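Local coordinates for protein transcriptional regulator (Bacillus halodurans, PDB 1Z4E) that probably transfers acyl groups as a member of the GNAT acetyltransferase family, although it is named a transcriptional regulator, at residues 72-77 with 84-89; 7-12 with 56-61. All coordinates share one frame; numbering follows the deposited sequence.

Contact 1 of 2, residues 72-77 with 84-89; sequences VTFTPY and WRATIE
On the apolar face of this antiparallel strand pair, Phe74 sits between Ala86 and Trp84: its ring atom CD1 lies 3.7 Å from Ala86 CB, while its CB rests beside the six-membered ring of the indole. Val72 CG2, anti to its backbone N, reaches between Ala86 CB and Ile88 CG1. Helix 102-116 covers this face, Ala114 meeting both Phe74 and Ala86. Farther along, the indole of Trp84 lies against Thr75 and Pro76 of the partner strand, and Pro76 CB stands over the five-membered ring, 3.7 Å from its centroid and 18° off the normal, a CH-pi contact. The indole NE1 is hydrogen-bonded to Glu48 of the second subunit.

Between the faces run four backbone hydrogen bonds, paired at Thr73 with Thr87 and at Thr75 with Arg85. The straightest, Thr75 N to Arg85 O (2.9 Å, 170°), arrives nearly along the C=O axis.

The other face is polar. Arg85 extends from CG to NE across one face of the Tyr77 ring, with CG 3.5 Å from Tyr77 CD2; its CZ lies 4.9 Å from the ring centroid, a cation-pi contact with the two planes inclined by 43°. Gln123 and Thr79 take the guanidinium nitrogens NH1 and NH2. A water in the plane of the Tyr77 ring joins Tyr77 OH (3.0 Å), Arg85 O (3.0 Å) and Thr87 OG1 (2.7 Å), and Gln123 also holds that threonine hydroxyl. The whole is an antiparallel beta pairing, strands 65-76 and 84-93 joined through helix 79-82, within the central sheet of the GNAT fold.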
loop_
_atom_site.group_PDB
_atom_site.type_symbol
_atom_site.label_atom_id
_atom_site.label_comp_id
_atom_site.label_asym_id
_atom_site.label_seq_id
_atom_site.Cartn_x
_atom_site.Cartn_y
_atom_site.Cartn_z
ATOM N N VAL A 72 3.904 1.823 8.963
ATOM C CA VAL A 72 4.398 2.452 7.752
ATOM C C VAL A 72 5.273 1.437 7.025
ATOM O O VAL A 72 6.071 0.724 7.650
ATOM C CB VAL A 72 5.179 3.750 8.072
ATOM C CG1 VAL A 72 6.415 3.433 8.903
ATOM C CG2 VAL A 72 5.558 4.467 6.774
ATOM N N THR A 73 5.086 1.348 5.711
ATOM C CA THR A 73 5.830 0.411 4.876
ATOM C C THR A 73 6.513 1.165 3.735
ATOM O O THR A 73 5.876 1.962 3.036
ATOM C CB THR A 73 4.888 -0.649 4.271
ATOM O OG1 THR A 73 4.053 -0.032 3.284
ATOM C CG2 THR A 73 3.995 -1.238 5.339
ATOM N N PHE A 74 7.807 0.910 3.557
ATOM C CA PHE A 74 8.607 1.557 2.518
ATOM C C PHE A 74 8.814 0.515 1.434
ATOM O O PHE A 74 9.383 -0.544 1.691
ATOM C CB PHE A 74 9.947 1.996 3.107
ATOM C CG PHE A 74 9.809 2.800 4.362
ATOM C CD1 PHE A 74 9.339 4.106 4.320
ATOM C CD2 PHE A 74 10.119 2.237 5.599
ATOM C CE1 PHE A 74 9.172 4.845 5.496
ATOM C CE2 PHE A 74 9.957 2.962 6.776
ATOM C CZ PHE A 74 9.482 4.268 6.727
ATOM N N THR A 75 8.365 0.823 0.223
ATOM C CA THR A 75 8.424 -0.135 -0.882
ATOM C C THR A 75 8.892 0.459 -2.216
ATOM O O THR A 75 8.550 1.587 -2.551
ATOM C CB THR A 75 7.005 -0.732 -1.108
ATOM O OG1 THR A 75 6.487 -1.200 0.144
ATOM C CG2 THR A 75 7.035 -1.891 -2.113
ATOM N N PRO A 76 9.693 -0.301 -2.987
ATOM C CA PRO A 76 10.164 0.198 -4.284
ATOM C C PRO A 76 9.128 -0.126 -5.361
ATOM O O PRO A 76 8.453 -1.152 -5.289
ATOM C CB PRO A 76 11.464 -0.571 -4.502
ATOM C CG PRO A 76 11.171 -1.902 -3.848
ATOM C CD PRO A 76 10.472 -1.484 -2.563
ATOM N N TYR A 77 9.004 0.758 -6.345
ATOM C CA TYR A 77 8.083 0.585 -7.462
ATOM C C TYR A 77 8.826 1.057 -8.716
ATOM O O TYR A 77 9.830 1.761 -8.612
ATOM C CB TYR A 77 6.835 1.456 -7.272
ATOM C CG TYR A 77 6.019 1.133 -6.042
ATOM C CD1 TYR A 77 4.972 0.210 -6.087
ATOM C CD2 TYR A 77 6.298 1.751 -4.829
ATOM C CE1 TYR A 77 4.216 -0.082 -4.934
ATOM C CE2 TYR A 77 5.566 1.472 -3.691
ATOM C CZ TYR A 77 4.529 0.564 -3.742
ATOM O OH TYR A 77 3.806 0.334 -2.594
ATOM N N TRP A 84 10.662 4.943 -4.564
ATOM C CA TRP A 84 10.187 4.205 -3.408
ATOM C C TRP A 84 9.023 5.025 -2.849
ATOM O O TRP A 84 9.033 6.250 -2.938
ATOM C CB TRP A 84 11.269 4.135 -2.330
ATOM C CG TRP A 84 12.238 3.017 -2.489
ATOM C CD1 TRP A 84 13.139 2.846 -3.500
ATOM C CD2 TRP A 84 12.430 1.923 -1.588
ATOM N NE1 TRP A 84 13.884 1.710 -3.281
ATOM C CE2 TRP A 84 13.468 1.124 -2.114
ATOM C CE3 TRP A 84 11.824 1.537 -0.383
ATOM C CZ2 TRP A 84 13.919 -0.043 -1.476
ATOM C CZ3 TRP A 84 12.271 0.378 0.252
ATOM C CH2 TRP A 84 13.310 -0.399 -0.299
ATOM N N ARG A 85 8.024 4.356 -2.285
ATOM C CA ARG A 85 6.890 5.050 -1.685
ATOM C C ARG A 85 6.734 4.549 -0.263
ATOM O O ARG A 85 7.103 3.412 0.045
ATOM C CB ARG A 85 5.581 4.742 -2.415
ATOM C CG ARG A 85 5.575 5.020 -3.901
ATOM C CD ARG A 85 4.169 4.821 -4.442
ATOM N NE ARG A 85 4.131 4.826 -5.899
ATOM C CZ ARG A 85 3.010 4.831 -6.616
ATOM N NH1 ARG A 85 1.831 4.839 -6.001
ATOM N NH2 ARG A 85 3.066 4.811 -7.944
ATOM N N ALA A 86 6.197 5.401 0.601
ATOM C CA ALA A 86 5.925 5.018 1.975
ATOM C C ALA A 86 4.401 4.973 2.084
ATOM O O ALA A 86 3.726 5.938 1.716
ATOM C CB ALA A 86 6.482 6.054 2.950
ATOM N N THR A 87 3.867 3.852 2.563
ATOM C CA THR A 87 2.426 3.716 2.745
ATOM C C THR A 87 2.142 3.642 4.242
ATOM O O THR A 87 2.692 2.789 4.955
ATOM C CB THR A 87 1.872 2.431 2.078
ATOM O OG1 THR A 87 2.156 2.459 0.678
ATOM C CG2 THR A 87 0.366 2.328 2.276
ATOM N N ILE A 88 1.299 4.555 4.713
ATOM C CA ILE A 88 0.902 4.607 6.113
ATOM C C ILE A 88 -0.423 3.878 6.233
ATOM O O ILE A 88 -1.308 4.055 5.391
ATOM C CB ILE A 88 0.718 6.056 6.584
ATOM C CG1 ILE A 88 2.074 6.763 6.600
ATOM C CG2 ILE A 88 0.073 6.079 7.967
ATOM C CD1 ILE A 88 1.994 8.221 6.996
ATOM N N GLU A 89 -0.564 3.072 7.282
ATOM C CA GLU A 89 -1.785 2.299 7.488
ATOM C C GLU A 89 -2.239 2.287 8.943
ATOM O O GLU A 89 -1.424 2.174 9.857
ATOM C CB GLU A 89 -1.563 0.857 7.018
ATOM C CG GLU A 89 -2.719 -0.103 7.285
ATOM C CD GLU A 89 -4.000 0.298 6.567
ATOM O OE1 GLU A 89 -3.926 0.688 5.387
ATOM O OE2 GLU A 89 -5.083 0.208 7.185
HETATM O O HOH W 1 4.644 1.694 -0.056
#

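Contact 2 of 2, residues 7-12 with 56-61; sequences IREATE and ELIVAC
Three backbone hydrogen bonds tie strand 7-9 and the residue after it to strand 56-61. Arg8 and Val59 form the hydrogen-bonded antiparallel pair; Val59 N to Arg8 O, at 2.9 Å and 173°, is almost straight and lies nearly along the carbonyl axis. Ala10 N, just past the end of strand 7-9, reaches Leu57 O at 2.8 Å from above the carbonyl plane.

Apolar contacts occupy both faces. Ile7 CG2 and Ile58 CG2, each anti to its backbone N, meet at 3.6 Å as the two side chains cross obliquely. On the other face Ala10 CB settles against Val59 CG1 (3.8 Å) and Leu57 CB.

Among the charged groups, Arg8 starts from the crowded chi1 position (59°), runs extended to NE and then bends, laying one guanidinium face over Val59 CG2 and Cys61 SG, the latter 3.6 Å from Arg8 NH2. Its NH1 donates to Glu9 O (3.0 Å) from out of the carbonyl plane and also forms a salt bridge with Asp14, so the group is held from its own strand and the following loop. Glu9 OE1 and Glu56 OE2 come within 3.7 Å; Arg113 bridges to both carboxylates and Arg117 to Glu56, which probably offsets the repulsion. A water donates to Glu9 OE1 (2.8 Å) and accepts from Leu57 N.

Helix 102-116 packs on Ile7 and Ile58 through Leu106 and Trp109, Met18 of helix 15-24 covers Ala10 and Val59, and strand 65-76 pairs with the far edge of strand 55-62.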
loop_
_atom_site.group_PDB
_atom_site.type_symbol
_atom_site.label_atom_id
_atom_site.label_comp_id
_atom_site.label_asym_id
_atom_site.label_seq_id
_atom_site.Cartn_x
_atom_site.Cartn_y
_atom_site.Cartn_z
ATOM N N ILE A 7 7.989 9.708 20.238
ATOM C CA ILE A 7 7.625 8.833 19.127
ATOM C C ILE A 7 8.800 7.903 18.843
ATOM O O ILE A 7 9.944 8.351 18.764
ATOM C CB ILE A 7 7.277 9.667 17.876
ATOM C CG1 ILE A 7 6.065 10.555 18.184
ATOM C CG2 ILE A 7 7.001 8.754 16.678
ATOM C CD1 ILE A 7 5.725 11.541 17.084
ATOM N N ARG A 8 8.510 6.612 18.695
ATOM C CA ARG A 8 9.546 5.601 18.460
ATOM C C ARG A 8 8.933 4.335 17.867
ATOM O O ARG A 8 7.710 4.198 17.811
ATOM C CB ARG A 8 10.201 5.216 19.786
ATOM C CG ARG A 8 9.177 4.653 20.793
ATOM C CD ARG A 8 9.835 4.150 22.077
ATOM N NE ARG A 8 8.842 3.774 23.086
ATOM C CZ ARG A 8 8.080 2.683 23.044
ATOM N NH1 ARG A 8 8.179 1.822 22.037
ATOM N NH2 ARG A 8 7.211 2.451 24.019
ATOM N N GLU A 9 9.786 3.408 17.432
ATOM C CA GLU A 9 9.290 2.144 16.899
ATOM C C GLU A 9 8.715 1.369 18.087
ATOM O O GLU A 9 9.207 1.484 19.205
ATOM C CB GLU A 9 10.420 1.328 16.252
ATOM C CG GLU A 9 11.028 1.961 15.011
ATOM C CD GLU A 9 11.928 0.997 14.256
ATOM O OE1 GLU A 9 11.410 0.017 13.685
ATOM O OE2 GLU A 9 13.156 1.216 14.236
ATOM N N ALA A 10 7.670 0.591 17.849
ATOM C CA ALA A 10 7.049 -0.185 18.915
ATOM C C ALA A 10 7.889 -1.414 19.262
ATOM O O ALA A 10 8.712 -1.859 18.463
ATOM C CB ALA A 10 5.642 -0.624 18.484
ATOM N N THR A 11 7.698 -1.948 20.466
ATOM C CA THR A 11 8.394 -3.172 20.871
ATOM C C THR A 11 7.303 -4.115 21.394
ATOM O O THR A 11 6.131 -3.738 21.440
ATOM C CB THR A 11 9.435 -2.921 21.995
ATOM O OG1 THR A 11 8.762 -2.575 23.207
ATOM C CG2 THR A 11 10.386 -1.790 21.603
ATOM N N GLU A 12 7.679 -5.331 21.777
ATOM C CA GLU A 12 6.712 -6.299 22.279
ATOM C C GLU A 12 5.939 -5.769 23.483
ATOM O O GLU A 12 4.770 -6.116 23.690
ATOM C CB GLU A 12 7.416 -7.607 22.650
ATOM C CG GLU A 12 7.973 -8.377 21.450
ATOM C CD GLU A 12 9.283 -7.809 20.928
ATOM O OE1 GLU A 12 9.813 -6.841 21.526
ATOM O OE2 GLU A 12 9.788 -8.338 19.921
ATOM N N GLU A 56 7.325 -1.022 9.508
ATOM C CA GLU A 56 7.432 -0.624 10.904
ATOM C C GLU A 56 6.147 -0.227 11.607
ATOM O O GLU A 56 5.209 0.298 11.001
ATOM C CB GLU A 56 8.404 0.552 11.025
ATOM C CG GLU A 56 9.688 0.391 10.227
ATOM C CD GLU A 56 10.571 1.613 10.298
ATOM O OE1 GLU A 56 10.028 2.738 10.322
ATOM O OE2 GLU A 56 11.811 1.451 10.316
ATOM N N LEU A 57 6.127 -0.482 12.912
ATOM C CA LEU A 57 5.011 -0.099 13.759
ATOM C C LEU A 57 5.584 1.042 14.586
ATOM O O LEU A 57 6.624 0.892 15.241
ATOM C CB LEU A 57 4.576 -1.263 14.650
ATOM C CG LEU A 57 3.711 -2.295 13.925
ATOM C CD1 LEU A 57 3.610 -3.580 14.742
ATOM C CD2 LEU A 57 2.329 -1.687 13.672
ATOM N N ILE A 58 4.913 2.183 14.531
ATOM C CA ILE A 58 5.349 3.381 15.237
ATOM C C ILE A 58 4.321 3.782 16.289
ATOM O O ILE A 58 3.122 3.781 16.012
ATOM C CB ILE A 58 5.489 4.561 14.251
ATOM C CG1 ILE A 58 6.351 4.141 13.053
ATOM C CG2 ILE A 58 6.045 5.775 14.964
ATOM C CD1 ILE A 58 7.756 3.667 13.422
ATOM N N VAL A 59 4.791 4.127 17.488
ATOM C CA VAL A 59 3.887 4.550 18.553
ATOM C C VAL A 59 4.251 5.921 19.119
ATOM O O VAL A 59 5.429 6.317 19.126
ATOM C CB VAL A 59 3.860 3.535 19.742
ATOM C CG1 VAL A 59 3.221 2.214 19.301
ATOM C CG2 VAL A 59 5.275 3.305 20.283
ATOM N N ALA A 60 3.221 6.647 19.557
ATOM C CA ALA A 60 3.363 7.955 20.190
ATOM C C ALA A 60 3.163 7.614 21.664
ATOM O O ALA A 60 2.186 6.948 22.026
ATOM C CB ALA A 60 2.268 8.903 19.714
ATOM N N CYS A 61 4.076 8.070 22.513
ATOM C CA CYS A 61 4.019 7.735 23.926
ATOM C C CYS A 61 3.969 8.905 24.900
ATOM O O CYS A 61 4.564 9.956 24.663
ATOM C CB CYS A 61 5.238 6.879 24.282
ATOM S SG CYS A 61 5.611 5.577 23.089
HETATM O O HOH W 2 8.960 -1.273 13.668
#

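Overall arrangement
The centres of the two contacts lie about 17 Å apart on one mixed sheet, whose strands run across it in chain order from 6-9 to 119-127. Contact 2 joins the first two strands and closes before contact 1, between the third and fourth, opens. The intervening pairing of strands 55-62 and 65-76 links them directly: a probable hydrogen bond runs from Glu56 N to Val72 O, and Val72 CG1 packs on Ile58 CG1. Helix 102-116 lies against side chains of both contacts, so one helix spans the two pairings. Both pairings thus belong to the central sheet of the GNAT fold, and contact 1 also lies at the interface with the second subunit, which contact 2 meets through Leu57.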